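Local coordinates for pyroglutamyl-peptidase I (PDB 6LTQ), which probably removes amino-terminal pyroglutamyl residues from peptides, as a cysteine peptidase of a thermophilic, keratin-degrading bacterium, at residues L18-E23 / A78-Q83; P56-K61 / D106-V111. All coordinates share one frame; numbering follows the deposited sequence.

Interaction 1: L18-E23 / A78-Q83; sequences LLTGFE and ALHLGQ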
# COMPACT_ATOMS: atom_id res chain seq x y z
N LEU D 18 -20.76 6.39 26.79
CA LEU D 18 -20.33 7.67 26.24
C LEU D 18 -19.77 7.41 24.85
O LEU D 18 -18.79 6.67 24.70
CB LEU D 18 -19.29 8.34 27.13
CG LEU D 18 -18.67 9.59 26.54
CD1 LEU D 18 -19.75 10.64 26.23
CD2 LEU D 18 -17.59 10.18 27.46
N LEU D 19 -20.43 7.96 23.83
CA LEU D 19 -20.01 7.88 22.44
C LEU D 19 -19.45 9.23 22.02
O LEU D 19 -20.17 10.24 22.05
CB LEU D 19 -21.17 7.48 21.54
CG LEU D 19 -20.87 7.31 20.05
CD1 LEU D 19 -20.03 6.03 19.84
CD2 LEU D 19 -22.17 7.25 19.27
N THR D 20 -18.17 9.27 21.65
CA THR D 20 -17.54 10.53 21.30
C THR D 20 -17.07 10.52 19.85
O THR D 20 -16.77 9.47 19.28
CB THR D 20 -16.36 10.86 22.23
OG1 THR D 20 -15.28 9.97 21.96
CG2 THR D 20 -16.78 10.70 23.69
N GLY D 21 -16.99 11.72 19.27
CA GLY D 21 -16.40 11.93 17.98
C GLY D 21 -15.50 13.17 18.07
O GLY D 21 -15.42 13.79 19.12
N PHE D 22 -14.89 13.49 16.95
CA PHE D 22 -14.01 14.66 16.87
C PHE D 22 -14.48 15.61 15.78
O PHE D 22 -15.08 15.20 14.78
CB PHE D 22 -12.57 14.24 16.60
CG PHE D 22 -11.89 13.65 17.80
CD1 PHE D 22 -11.39 14.47 18.81
CD2 PHE D 22 -11.76 12.28 17.94
CE1 PHE D 22 -10.77 13.94 19.91
CE2 PHE D 22 -11.13 11.73 19.05
CZ PHE D 22 -10.63 12.56 20.04
N GLU D 23 -14.17 16.89 15.99
CA GLU D 23 -14.42 17.92 15.00
C GLU D 23 -13.52 17.71 13.78
O GLU D 23 -12.54 16.96 13.84
CB GLU D 23 -14.18 19.29 15.64
CG GLU D 23 -15.04 19.46 16.89
CD GLU D 23 -14.84 20.80 17.61
OE1 GLU D 23 -13.86 21.52 17.33
OE2 GLU D 23 -15.69 21.12 18.47
N ALA D 78 -16.77 3.92 27.49
CA ALA D 78 -16.47 4.97 26.54
C ALA D 78 -16.21 4.29 25.20
O ALA D 78 -15.40 3.36 25.13
CB ALA D 78 -15.26 5.79 26.99
N LEU D 79 -16.95 4.70 24.18
CA LEU D 79 -16.75 4.23 22.82
C LEU D 79 -16.29 5.46 22.06
O LEU D 79 -17.10 6.31 21.69
CB LEU D 79 -18.02 3.62 22.23
CG LEU D 79 -17.97 3.00 20.83
CD1 LEU D 79 -16.82 2.02 20.72
CD2 LEU D 79 -19.31 2.31 20.48
N HIS D 80 -14.97 5.58 21.87
CA HIS D 80 -14.40 6.74 21.21
C HIS D 80 -14.28 6.47 19.72
O HIS D 80 -13.71 5.45 19.31
CB HIS D 80 -13.02 7.07 21.77
CG HIS D 80 -13.02 7.45 23.22
ND1 HIS D 80 -13.72 8.54 23.70
CD2 HIS D 80 -12.40 6.90 24.28
CE1 HIS D 80 -13.52 8.64 25.01
NE2 HIS D 80 -12.72 7.65 25.38
N LEU D 81 -14.81 7.38 18.91
CA LEU D 81 -14.70 7.30 17.46
C LEU D 81 -13.73 8.35 16.95
O LEU D 81 -13.67 9.47 17.47
CB LEU D 81 -16.05 7.50 16.77
CG LEU D 81 -17.22 6.63 17.23
CD1 LEU D 81 -18.47 6.95 16.38
CD2 LEU D 81 -16.88 5.13 17.21
N GLY D 82 -12.98 8.00 15.91
CA GLY D 82 -12.08 8.95 15.30
C GLY D 82 -11.86 8.62 13.84
O GLY D 82 -12.12 7.50 13.39
N GLN D 83 -11.37 9.62 13.11
CA GLN D 83 -11.06 9.48 11.69
C GLN D 83 -9.66 8.90 11.52
O GLN D 83 -8.71 9.36 12.14
CB GLN D 83 -11.17 10.84 11.00
CG GLN D 83 -10.73 10.86 9.56
CD GLN D 83 -10.62 12.27 9.03
OE1 GLN D 83 -11.63 12.93 8.76
NE2 GLN D 83 -9.40 12.75 8.88
O HOH W 1 -13.75 10.57 20.03
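T20 and H80 pair across two adjacent interior parallel strands, 18-22 and 78-83, in the sheet of this pyroglutamyl peptidase fold, near the centre of the chain. The strand axes approach to 4.8 Å and their directions differ by 16°, and backbone bonds cross in both directions. L79 N donates to L18 O over 2.7 Å, almost straight at 172°; L79 O in turn accepts T20 N at 3.1 Å. One residue further, L81 N reaches T20 O at 2.9 Å, so L79 and T20 each spend both main-chain polar groups on this pairing.

A side-chain bond adds to it. With chi1 71°, T20 OG1 sits between its own backbone N and carbonyl carbon and meets the edge of the imidazole, 2.7 Å from H80 ND1. Water 1 joins T20 OG1 to the strand beside it, donating to L81 O over 2.8 Å.

On the other face L19 CD1 packs 3.8 Å from L79 CG; it also lies 3.9 Å from L81 CG, and helix 32-40 covers L19 and L81. Among the side chains that meet across this contact, the polar pair is T20 with H80, and T20 OG1 links the imidazole on one hand to water 1 on the other. Both ring nitrogens of buried H80 have partners, ND1 in T20 OG1 and NE2 in S163 OG, which probably fixes the orientation of the ring.

Interaction 2: P56-K61 / D106-V111; sequences PVSYQK and DNDGQV
D106 meets Y59 where two local motifs join: a type I beta turn, D106-G109, that starts with an Asx turn, and the N-terminus of helix 59-72, with S58 as N-cap. On the buried side, D106 OD2 accepts Y59 N at 2.6 Å through its anti lone pair, while V57 O takes N107 N at 2.8 Å, the C=O...N angle being 174°. The Y59 ring presents its edge to the loop, with CE2 3.5 Å from Q110 O. The chi1 of 63° sets the D106 carboxylate between its backbone N and carbonyl carbon, which turns OD2 to the helix start and leaves OD1 for the turn. An alanine here would probably leave Y59 N without its carboxylate acceptor and the amides of D108 and Q110 without theirs, so that the loop is less firmly held.

The outer side is more open, and charge and water carry much of it. K61 NZ forms a salt bridge to D108 OD2, modelled so short that its exact length is doubtful; S58 OG donates to the same oxygen at 2.9 Å from above the carboxylate plane. S58 OG also accepts K61 N at 2.9 Å, the capping bond. Water 3 donates to both S58 OG and D106 OD2, and N107 ND2 reaches P24 O as well as water 2. Back on the buried side, D106 OD1, at 2.9 Å from both D108 N and Q110 N, is gripped by these amides from opposite faces of its carboxylate plane.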
# COMPACT_ATOMS: atom_id res chain seq x y z
N PRO D 56 -12.92 18.56 20.72
CA PRO D 56 -12.04 19.33 19.85
C PRO D 56 -10.77 18.56 19.55
O PRO D 56 -10.25 17.81 20.39
CB PRO D 56 -11.73 20.58 20.69
CG PRO D 56 -11.81 20.08 22.09
CD PRO D 56 -12.90 19.05 22.12
N VAL D 57 -10.24 18.79 18.37
CA VAL D 57 -8.95 18.22 18.01
C VAL D 57 -7.89 19.17 18.54
O VAL D 57 -7.33 20.00 17.81
CB VAL D 57 -8.84 17.99 16.49
CG1 VAL D 57 -7.48 17.37 16.14
CG2 VAL D 57 -10.01 17.09 16.03
N SER D 58 -7.61 19.04 19.84
CA SER D 58 -6.73 19.97 20.55
C SER D 58 -6.02 19.20 21.65
O SER D 58 -6.68 18.55 22.47
CB SER D 58 -7.53 21.14 21.15
OG SER D 58 -6.87 21.72 22.27
N TYR D 59 -4.69 19.29 21.69
CA TYR D 59 -3.97 18.54 22.70
C TYR D 59 -4.46 18.91 24.09
O TYR D 59 -4.78 18.03 24.90
CB TYR D 59 -2.47 18.81 22.60
CG TYR D 59 -1.78 18.10 21.46
CD1 TYR D 59 -1.66 16.71 21.45
CD2 TYR D 59 -1.19 18.82 20.43
CE1 TYR D 59 -0.99 16.06 20.42
CE2 TYR D 59 -0.53 18.19 19.41
CZ TYR D 59 -0.42 16.81 19.40
OH TYR D 59 0.25 16.22 18.35
N GLN D 60 -4.65 20.20 24.35
CA GLN D 60 -5.05 20.60 25.69
C GLN D 60 -6.53 20.42 25.94
O GLN D 60 -6.90 19.77 26.93
CB GLN D 60 -4.61 22.05 25.93
CG GLN D 60 -4.86 22.60 27.33
CD GLN D 60 -5.78 23.80 27.32
OE1 GLN D 60 -5.93 24.47 26.29
NE2 GLN D 60 -6.38 24.10 28.46
N LYS D 61 -7.39 20.89 25.05
CA LYS D 61 -8.81 20.93 25.38
C LYS D 61 -9.51 19.59 25.20
O LYS D 61 -10.51 19.34 25.89
CB LYS D 61 -9.54 21.98 24.54
CG LYS D 61 -9.01 23.41 24.72
CD LYS D 61 -9.86 24.41 23.95
CE LYS D 61 -9.17 25.77 23.88
NZ LYS D 61 -8.10 25.82 22.83
N ASP D 106 -2.30 20.72 16.31
CA ASP D 106 -3.72 20.49 16.51
C ASP D 106 -4.49 21.67 15.92
O ASP D 106 -3.93 22.53 15.24
CB ASP D 106 -4.04 20.21 17.98
CG ASP D 106 -3.72 21.38 18.90
OD1 ASP D 106 -3.40 22.50 18.43
OD2 ASP D 106 -3.80 21.16 20.12
N ASN D 107 -5.80 21.72 16.17
CA ASN D 107 -6.59 22.80 15.60
C ASN D 107 -6.32 24.15 16.27
O ASN D 107 -6.71 25.19 15.72
CB ASN D 107 -8.08 22.45 15.71
CG ASN D 107 -8.58 21.63 14.53
OD1 ASN D 107 -7.92 21.54 13.50
ND2 ASN D 107 -9.76 21.03 14.68
N ASP D 108 -5.62 24.15 17.41
CA ASP D 108 -5.21 25.38 18.09
C ASP D 108 -3.79 25.82 17.73
O ASP D 108 -3.29 26.78 18.32
CB ASP D 108 -5.33 25.21 19.60
CG ASP D 108 -6.74 24.86 20.05
OD1 ASP D 108 -7.69 25.08 19.28
OD2 ASP D 108 -6.90 24.37 21.19
N GLY D 109 -3.15 25.17 16.76
CA GLY D 109 -1.79 25.49 16.41
C GLY D 109 -0.71 24.92 17.30
O GLY D 109 0.47 25.21 17.06
N GLN D 110 -1.03 24.10 18.29
CA GLN D 110 0.03 23.39 19.02
C GLN D 110 0.55 22.12 18.38
O GLN D 110 -0.21 21.28 17.89
CB GLN D 110 -0.37 23.11 20.47
CG GLN D 110 0.88 22.89 21.42
CD GLN D 110 2.09 23.79 21.23
OE1 GLN D 110 1.98 25.02 21.06
NE2 GLN D 110 3.28 23.17 21.24
N VAL D 111 1.87 21.98 18.49
CA VAL D 111 2.65 20.85 18.06
C VAL D 111 3.25 20.24 19.31
O VAL D 111 3.85 20.95 20.13
CB VAL D 111 3.75 21.29 17.07
CG1 VAL D 111 4.76 20.15 16.83
CG2 VAL D 111 3.14 21.77 15.77
O HOH W 2 -11.15 21.27 17.15
O HOH W 3 -3.86 22.12 22.66

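Overall arrangement
The four segments alternate along the chain: 18-23, 56-61, 78-83, 106-111. Interaction 1 lies about 4 Å from the chain centre, interaction 2 about 17 Å from it, and their centres are about 16 Å apart. Segment 56-61 follows strand 48-55, which pairs with strand 15-22, and leads into helix 59-72. This helix serves both: its start forms interaction 2, while L66 touches L18 and H80, and Y70 touches A78 and H80. The contacts meet where F22 and E23 touch P56 and V57. I155 contacts F22, V57 and Y59, directly before C156, oxidised here to cysteinesulfonic acid and probably the family's nucleophile, so the end of strand 15-22 and segment 56-61 both lie close to the likely active site.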